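PDB 5Z5M: predicted protein from Phaeodactylum tricornutum CCAP 1055/1, which converts 5-hydroxyisourate to (S)-allantoin in urate degradation, combining hydroxyisourate hydrolase and OHCU decarboxylase activities in one fused chain. Local coordinates for the interface of chains A and B. Coordinates in Å, arbitrary orientation; residue numbers count along the deposited sequence, not the author numbering. Chains: chain A/B, Predicted protein.

Contact 1: the interface of chains A and B. Residues chain A 265-266, 268, 270; chain B 244, 270, 272.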
loop_
_atom_site.group_PDB
_atom_site.type_symbol
_atom_site.label_atom_id
_atom_site.label_comp_id
_atom_site.label_asym_id
_atom_site.label_seq_id
_atom_site.Cartn_x
_atom_site.Cartn_y
_atom_site.Cartn_z
ATOM N N PHE A 265 -5.082 7.178 -16.007
ATOM C CA PHE A 265 -4.622 7.734 -14.739
ATOM C C PHE A 265 -3.153 7.383 -14.526
ATOM O O PHE A 265 -2.342 8.247 -14.203
ATOM C CB PHE A 265 -5.480 7.230 -13.580
ATOM C CG PHE A 265 -5.025 7.726 -12.241
ATOM C CD1 PHE A 265 -5.251 9.040 -11.863
ATOM C CD2 PHE A 265 -4.357 6.885 -11.366
ATOM C CE1 PHE A 265 -4.811 9.506 -10.635
ATOM C CE2 PHE A 265 -3.925 7.342 -10.134
ATOM C CZ PHE A 265 -4.149 8.654 -9.770
ATOM N N LEU A 266 -2.821 6.114 -14.744
ATOM C CA LEU A 266 -1.444 5.629 -14.702
ATOM C C LEU A 266 -1.090 4.969 -16.022
ATOM O O LEU A 266 -1.813 4.088 -16.475
ATOM C CB LEU A 266 -1.250 4.613 -13.576
ATOM C CG LEU A 266 -1.372 5.061 -12.122
ATOM C CD1 LEU A 266 -1.088 3.861 -11.208
ATOM C CD2 LEU A 266 -0.426 6.215 -11.825
ATOM N N THR A 268 2.821 5.496 -17.734
ATOM C CA THR A 268 4.254 5.421 -17.484
ATOM C C THR A 268 4.577 5.876 -16.056
ATOM O O THR A 268 4.266 6.997 -15.675
ATOM C CB THR A 268 5.029 6.278 -18.496
ATOM O OG1 THR A 268 4.706 5.852 -19.828
ATOM C CG2 THR A 268 6.515 6.140 -18.273
ATOM N N PRO A 270 7.400 6.621 -13.166
ATOM C CA PRO A 270 8.776 6.780 -12.689
ATOM C C PRO A 270 8.894 6.354 -11.225
ATOM O O PRO A 270 7.975 6.596 -10.439
ATOM C CB PRO A 270 9.025 8.280 -12.852
ATOM C CG PRO A 270 7.682 8.885 -12.606
ATOM C CD PRO A 270 6.676 7.909 -13.192
ATOM N N GLU B 244 2.580 15.786 -13.368
ATOM C CA GLU B 244 3.532 15.141 -12.481
ATOM C C GLU B 244 3.729 15.955 -11.218
ATOM O O GLU B 244 4.145 17.114 -11.280
ATOM C CB GLU B 244 4.879 14.934 -13.173
ATOM C CG GLU B 244 5.790 13.947 -12.449
ATOM C CD GLU B 244 7.086 13.692 -13.207
ATOM O OE1 GLU B 244 7.133 12.738 -14.017
ATOM O OE2 GLU B 244 8.058 14.449 -12.994
ATOM N N PRO B 270 8.697 11.630 -7.660
ATOM C CA PRO B 270 7.836 12.021 -8.782
ATOM C C PRO B 270 6.577 11.171 -8.822
ATOM O O PRO B 270 6.633 9.969 -8.568
ATOM C CB PRO B 270 8.716 11.755 -10.004
ATOM C CG PRO B 270 9.552 10.578 -9.592
ATOM C CD PRO B 270 9.806 10.760 -8.094
ATOM N N ARG B 272 3.555 10.641 -11.532
ATOM C CA ARG B 272 3.050 10.990 -12.854
ATOM C C ARG B 272 1.666 10.394 -13.071
ATOM O O ARG B 272 1.463 9.190 -12.888
ATOM C CB ARG B 272 4.032 10.509 -13.922
ATOM C CG ARG B 272 3.750 10.999 -15.330
ATOM C CD ARG B 272 4.809 10.484 -16.292
ATOM N NE ARG B 272 6.145 10.928 -15.904
ATOM C CZ ARG B 272 7.273 10.400 -16.370
ATOM N NH1 ARG B 272 7.234 9.402 -17.242
ATOM N NH2 ARG B 272 8.441 10.866 -15.959
HETATM O O HOH W 1 1.540 7.601 -15.149
HETATM O O HOH W 2 7.454 7.336 -8.084
#
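A:Pro270 wedges its ring between B:Pro270 and B:Arg272, and this forms the close-packed half of the contact. The two proline rings slide past each other in opposite directions, tip beside tip, with A:Pro270 CG 3.9 Å from B:Pro270 CG. On its other flank the ring meets the stem of the arginine, where A:Pro270 CD lies 3.8 Å from B:Arg272 CB. A:Pro270 CG also sits over one face of the guanidinium, shifted toward its rim, and the sheer size of the buried patch on this proline (53 Å²) fits its place between two partners. B:Arg272 CG is anti to the backbone N, and the bend at chi3 (-59°) folds the guanidinium back over the proline. Its rotation is fixed from within chain B: NE and NH2 both reach one carboxylate oxygen, B:Glu244 OE1, side-on and nearly in the guanidinium plane. The NE bond to OE1 is 2.8 Å long and 153° at the hydrogen. This salt bridge probably offsets the arginine's charge beside an apolar ring. The third nitrogen, NH1, is turned toward A:Thr268, whose methyl CG2 stands 3.5 Å from it; this is packing, and direct polar bonds between the chains are absent from the patch.

The looser side is bridged by water. Water 1 joins A:Thr268 O to B:Arg272 O, at 2.8 Å from the latter, with A:Leu266 CD2 making a light contact with the same carbonyl of B:Arg272. Water 2 links the carbonyls of A:Pro270 and B:Pro270, lying 2.8 Å from B:Pro270 O, and so mediates between like groups of the two chains. Strand 268-275 of each chain supplies most of this patch, with B:Glu244 coming from strand 241-248; both belong to the transthyretin-like hydrolase region, whose strands face their symmetry mates here.

Contact 2: the interface of chains A and B. Residues chain A 251, 254-255; chain B 138, 141-142.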
loop_
_atom_site.group_PDB
_atom_site.type_symbol
_atom_site.label_atom_id
_atom_site.label_comp_id
_atom_site.label_asym_id
_atom_site.label_seq_id
_atom_site.Cartn_x
_atom_site.Cartn_y
_atom_site.Cartn_z
ATOM N N GLU A 251 1.254 0.081 -21.514
ATOM C CA GLU A 251 1.355 -1.011 -22.481
ATOM C C GLU A 251 0.917 -2.341 -21.876
ATOM O O GLU A 251 0.279 -3.145 -22.548
ATOM C CB GLU A 251 2.786 -1.141 -23.009
ATOM C CG GLU A 251 3.398 0.157 -23.472
ATOM C CD GLU A 251 4.888 0.039 -23.740
ATOM O OE1 GLU A 251 5.434 -1.084 -23.642
ATOM O OE2 GLU A 251 5.513 1.080 -24.036
ATOM N N ALA A 254 -2.898 -2.453 -21.504
ATOM C CA ALA A 254 -3.500 -2.576 -22.835
ATOM C C ALA A 254 -3.399 -4.004 -23.370
ATOM O O ALA A 254 -4.267 -4.454 -24.119
ATOM C CB ALA A 254 -2.848 -1.600 -23.809
ATOM N N SER A 255 -2.344 -4.716 -22.979
ATOM C CA SER A 255 -2.149 -6.091 -23.427
ATOM C C SER A 255 -3.165 -7.020 -22.778
ATOM O O SER A 255 -3.443 -8.103 -23.288
ATOM C CB SER A 255 -0.728 -6.573 -23.122
ATOM O OG SER A 255 -0.535 -6.801 -21.733
ATOM N N THR B 138 2.336 0.447 -27.314
ATOM C CA THR B 138 0.999 0.177 -26.798
ATOM C C THR B 138 0.180 -0.632 -27.797
ATOM O O THR B 138 -0.484 -1.598 -27.429
ATOM C CB THR B 138 0.238 1.480 -26.476
ATOM O OG1 THR B 138 1.007 2.282 -25.572
ATOM C CG2 THR B 138 -1.118 1.169 -25.854
ATOM N N ALA B 141 1.515 -4.232 -28.165
ATOM C CA ALA B 141 1.254 -4.946 -26.922
ATOM C C ALA B 141 -0.213 -5.342 -26.800
ATOM O O ALA B 141 -0.526 -6.484 -26.454
ATOM C CB ALA B 141 1.672 -4.099 -25.726
ATOM N N ALA B 142 -1.105 -4.393 -27.071
ATOM C CA ALA B 142 -2.544 -4.647 -27.017
ATOM C C ALA B 142 -2.950 -5.782 -27.960
ATOM O O ALA B 142 -3.691 -6.688 -27.579
ATOM C CB ALA B 142 -3.316 -3.386 -27.351
#
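B:Ala141 rests its methyl against the backbone of A:Glu251, and with A:Ala254 these residues hide more surface than the others of the patch. B:Ala141 CB lies 3.6 Å from A:Glu251 O, a carbonyl of helix 249-256, so the methyl is pressed to the helix backbone as well as to the start of the glutamate side chain. The chain of A:Glu251 then runs across B:Thr138: CG is anti to the carbonyl carbon (chi1 -49°) and the chain stays extended beyond it. That course places the aliphatic part, not the carboxylate, over the threonine, as shown by A:Glu251 CG at 3.8 Å from B:Thr138 OG1. The contact is therefore one of methylene against hydroxyl, with no hydrogen bond.

A:Ala254 follows about one turn further along helix 249-256, on the same face toward chain B. Its CB faces two methyls of helix 136-146, at 3.9 Å from B:Thr138 CG2 and 4.0 Å from B:Ala142 CB. The threonine methyl is available for this because CG2 is anti to the backbone N of B:Thr138, while its hydroxyl turns to A:Glu251; the two branches thus serve different partners. The carbonyl of A:Ala254 also touches chain B, with O 3.4 Å from B:Ala142 CA. In the reverse direction, A:Ser255 CB approaches B:Ala141 O at 3.3 Å. Such small side chains allow each helix to bring its backbone near the other: A:Ser255 CA and B:Ala142 CA are 3.9 Å apart. The helices meet without a direct hydrogen bond, so the distances point to shape fit between two helices.

Helix 136-146 belongs to the OHCU decarboxylase region of chain B and helix 249-256 to the hydrolase region of chain A. The patch thus docks one enzyme module against the other module of a partner chain, which may help to set their relative orientation in the fused enzyme.

The C-alpha centres of contact 1 and contact 2 lie about 17 Å apart, and the two share no residue. In chain A, helix 249-256 of contact 2 precedes the 265-270 segment that contact 1 uses, the latter running into strand 268-275. Strand 241-248, which leads into that helix, enters contact 1 from chain B. Contact 1 pairs hydrolase regions of both chains, whereas contact 2 pairs hydrolase with decarboxylase. Each has a symmetry twin. The assembly holds four copies, in keeping with the tetramers of transthyretin-like hydrolases, and these patches probably contribute to its pairing, although coordinates alone do not prove the solution state.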